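Local coordinates for protein O-methyltransferase family 2 (Planctopirus limnophila, PDB 5I2H) that binds the flavone apigenin and probably transfers methyl groups from S-adenosyl-L-methionine to hydroxyl oxygens of small molecules, at residues R328-S331 and L332-R336. Numbering follows the deposited sequence.
Sequences RAYS and LEEYR
Ser331 and Glu334 close a capping box at the start of helix 332-341, a worked example of how a helix's first turn can be tied to the loop that feeds it. Ser331 OG accepts from Glu334 N at 3.1 Å, and Glu334 OE1 answers by accepting from Ser331 N at 2.9 Å, on the anti side of the carboxylate. CG of Glu334 lies beside its own backbone N, anti to the carbonyl carbon (chi1 -71°), which turns the extended chain back over the serine. Glu334 OE1 also offers its syn lone pair to Arg328 NH1, while Glu334 OE2 meets Arg328 NH2 at 2.8 Å, an end-on salt bridge with the guanidinium and carboxylate planes 37° apart. Arg277 adds a second salt bridge to OE2. A glutamine in place of Glu334 would probably leave Arg328 and Arg277 without their shared countercharge and set its amide nitrogen against one of the donors that now point at the carboxylate oxygens.

Further out, Arg328 NH1 also donates to Ala329 O at 2.8 Å, fixing the guanidinium against its own loop, and Tyr330 CD1 lies over one guanidinium face, toward its rim. The Tyr330 ring presents its edge to the face of Tyr335 in an offset edge-to-face pair, planes at 85°, while its hydroxyl is hydrogen-bonded to Trp275 O. Tyr335 packs against Ile299 and Asp301 of strand 296-301, joining the helix to the central sheet of the Rossmann-like methyltransferase domain. One water bridges the two tyrosines, accepting from Tyr330 N at 3.0 Å and from Tyr335 OH at 2.7 Å.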
ATOM      1  N   ARG A 328      -0.021   9.394 -17.405  1.00 10.18           N
ATOM      2  CA  ARG A 328      -0.421   8.238 -16.617  1.00  9.51           C
ATOM      3  C   ARG A 328       0.246   7.031 -17.267  1.00 10.25           C
ATOM      4  O   ARG A 328       0.893   7.157 -18.317  1.00 11.78           O
ATOM      5  CB  ARG A 328      -1.947   8.086 -16.587  1.00 10.66           C
ATOM      6  CG  ARG A 328      -2.574   7.888 -18.010  1.00 10.61           C
ATOM      7  CD  ARG A 328      -3.931   7.119 -17.884  1.00 10.86           C
ATOM      8  NE  ARG A 328      -4.722   7.095 -19.113  1.00 11.35           N
ATOM      9  CZ  ARG A 328      -4.773   6.085 -19.979  1.00 11.71           C
ATOM     10  NH1 ARG A 328      -4.077   4.958 -19.764  1.00 10.93           N
ATOM     11  NH2 ARG A 328      -5.510   6.208 -21.086  1.00 13.36           N
ATOM     12  N   ALA A 329       0.100   5.853 -16.636  1.00  7.73           N
ATOM     13  CA  ALA A 329       0.528   4.643 -17.339  1.00  7.23           C
ATOM     14  C   ALA A 329      -0.427   4.373 -18.492  1.00 10.28           C
ATOM     15  O   ALA A 329      -1.631   4.660 -18.404  1.00 11.87           O
ATOM     16  CB  ALA A 329       0.568   3.435 -16.394  1.00  8.27           C
ATOM     17  N   TYR A 330       0.123   3.808 -19.572  1.00  9.00           N
ATOM     18  CA  TYR A 330      -0.629   3.481 -20.778  1.00  9.59           C
ATOM     19  C   TYR A 330      -0.532   1.980 -21.068  1.00 11.41           C
ATOM     20  O   TYR A 330       0.347   1.288 -20.541  1.00 10.79           O
ATOM     21  CB  TYR A 330      -0.119   4.302 -21.991  1.00  9.04           C
ATOM     22  CG  TYR A 330      -0.390   5.777 -21.845  1.00  9.20           C
ATOM     23  CD1 TYR A 330      -1.699   6.274 -21.904  1.00 10.63           C
ATOM     24  CD2 TYR A 330       0.650   6.692 -21.648  1.00  9.32           C
ATOM     25  CE1 TYR A 330      -1.962   7.657 -21.777  1.00 10.73           C
ATOM     26  CE2 TYR A 330       0.397   8.046 -21.529  1.00 10.45           C
ATOM     27  CZ  TYR A 330      -0.912   8.527 -21.592  1.00 11.74           C
ATOM     28  OH  TYR A 330      -1.160   9.878 -21.457  1.00 12.26           O
ATOM     29  N   SER A 331      -1.432   1.477 -21.931  1.00 12.04           N
ATOM     30  CA  SER A 331      -1.419   0.075 -22.341  1.00 12.74           C
ATOM     31  C   SER A 331      -0.597  -0.112 -23.625  1.00 12.35           C
ATOM     32  O   SER A 331      -0.288   0.843 -24.336  1.00 12.48           O
ATOM     33  CB  SER A 331      -2.841  -0.437 -22.600  1.00 13.91           C
ATOM     34  OG  SER A 331      -3.387   0.278 -23.714  1.00 13.25           O
ATOM     35  N   LEU A 332      -0.261  -1.378 -23.931  1.00 12.76           N
ATOM     36  CA  LEU A 332       0.412  -1.662 -25.194  1.00 13.61           C
ATOM     37  C   LEU A 332      -0.445  -1.208 -26.364  1.00 15.25           C
ATOM     38  O   LEU A 332       0.070  -0.621 -27.325  1.00 14.92           O
ATOM     39  CB  LEU A 332       0.738  -3.150 -25.324  1.00 13.86           C
ATOM     40  CG  LEU A 332       1.504  -3.597 -26.601  1.00 16.74           C
ATOM     41  CD1 LEU A 332       2.840  -2.891 -26.783  1.00 16.34           C
ATOM     42  CD2 LEU A 332       1.755  -5.091 -26.601  1.00 16.83           C
ATOM     43  N   GLU A 333      -1.770  -1.413 -26.267  1.00 15.15           N
ATOM     44  CA  GLU A 333      -2.665  -0.998 -27.343  1.00 17.56           C
ATOM     45  C   GLU A 333      -2.593   0.514 -27.556  1.00 17.23           C
ATOM     46  O   GLU A 333      -2.563   0.988 -28.704  1.00 16.15           O
ATOM     47  CB  GLU A 333      -4.088  -1.471 -27.024  1.00 22.16           C
ATOM     48  CG  GLU A 333      -5.163  -0.957 -27.930  1.00 32.14           C
ATOM     49  CD  GLU A 333      -6.544  -1.519 -27.534  1.00 40.47           C
ATOM     50  OE1 GLU A 333      -6.644  -2.729 -27.208  1.00 42.65           O
ATOM     51  OE2 GLU A 333      -7.525  -0.746 -27.519  1.00 44.18           O
ATOM     52  N   GLU A 334      -2.470   1.284 -26.462  1.00 15.40           N
ATOM     53  CA  GLU A 334      -2.343   2.739 -26.587  1.00 13.87           C
ATOM     54  C   GLU A 334      -1.018   3.127 -27.245  1.00 12.82           C
ATOM     55  O   GLU A 334      -0.999   3.913 -28.201  1.00 13.31           O
ATOM     56  CB  GLU A 334      -2.530   3.398 -25.216  1.00 13.06           C
ATOM     57  CG  GLU A 334      -4.012   3.297 -24.787  1.00 12.97           C
ATOM     58  CD  GLU A 334      -4.306   3.786 -23.367  1.00 14.83           C
ATOM     59  OE1 GLU A 334      -3.480   3.511 -22.457  1.00 14.59           O
ATOM     60  OE2 GLU A 334      -5.386   4.419 -23.185  1.00 15.69           O
ATOM     61  N   TYR A 335       0.101   2.566 -26.781  1.00 13.73           N
ATOM     62  CA  TYR A 335       1.373   2.806 -27.471  1.00 12.29           C
ATOM     63  C   TYR A 335       1.293   2.416 -28.954  1.00 14.10           C
ATOM     64  O   TYR A 335       1.749   3.176 -29.827  1.00 15.48           O
ATOM     65  CB  TYR A 335       2.514   2.068 -26.776  1.00 11.67           C
ATOM     66  CG  TYR A 335       2.869   2.704 -25.457  1.00 10.42           C
ATOM     67  CD1 TYR A 335       3.404   3.999 -25.426  1.00 11.39           C
ATOM     68  CD2 TYR A 335       2.645   2.045 -24.253  1.00 10.61           C
ATOM     69  CE1 TYR A 335       3.699   4.633 -24.237  1.00  9.95           C
ATOM     70  CE2 TYR A 335       2.974   2.651 -23.025  1.00  9.93           C
ATOM     71  CZ  TYR A 335       3.498   3.954 -23.033  1.00  9.24           C
ATOM     72  OH  TYR A 335       3.761   4.596 -21.858  1.00  9.81           O
ATOM     73  N   ARG A 336       0.671   1.273 -29.265  1.00 14.56           N
ATOM     74  CA  ARG A 336       0.598   0.841 -30.660  1.00 16.17           C
ATOM     75  C   ARG A 336      -0.253   1.784 -31.500  1.00 16.71           C
ATOM     76  O   ARG A 336       0.030   1.982 -32.689  1.00 18.39           O
ATOM     77  CB  ARG A 336       0.077  -0.594 -30.747  1.00 17.57           C
ATOM     78  CG  ARG A 336       1.097  -1.629 -30.305  1.00 21.14           C
ATOM     79  CD  ARG A 336       0.714  -3.023 -30.757  1.00 25.50           C
ATOM     80  NE  ARG A 336       0.698  -3.066 -32.225  1.00 30.29           N
ATOM     81  CZ  ARG A 336       0.388  -4.122 -32.966  1.00 34.90           C
ATOM     82  NH1 ARG A 336       0.049  -5.272 -32.396  1.00 33.71           N
ATOM     83  NH2 ARG A 336       0.413  -4.013 -34.293  1.00 37.64           N
TER
HETATM   84  O   HOH W   1       3.054   3.432 -19.512  1.00 10.95           O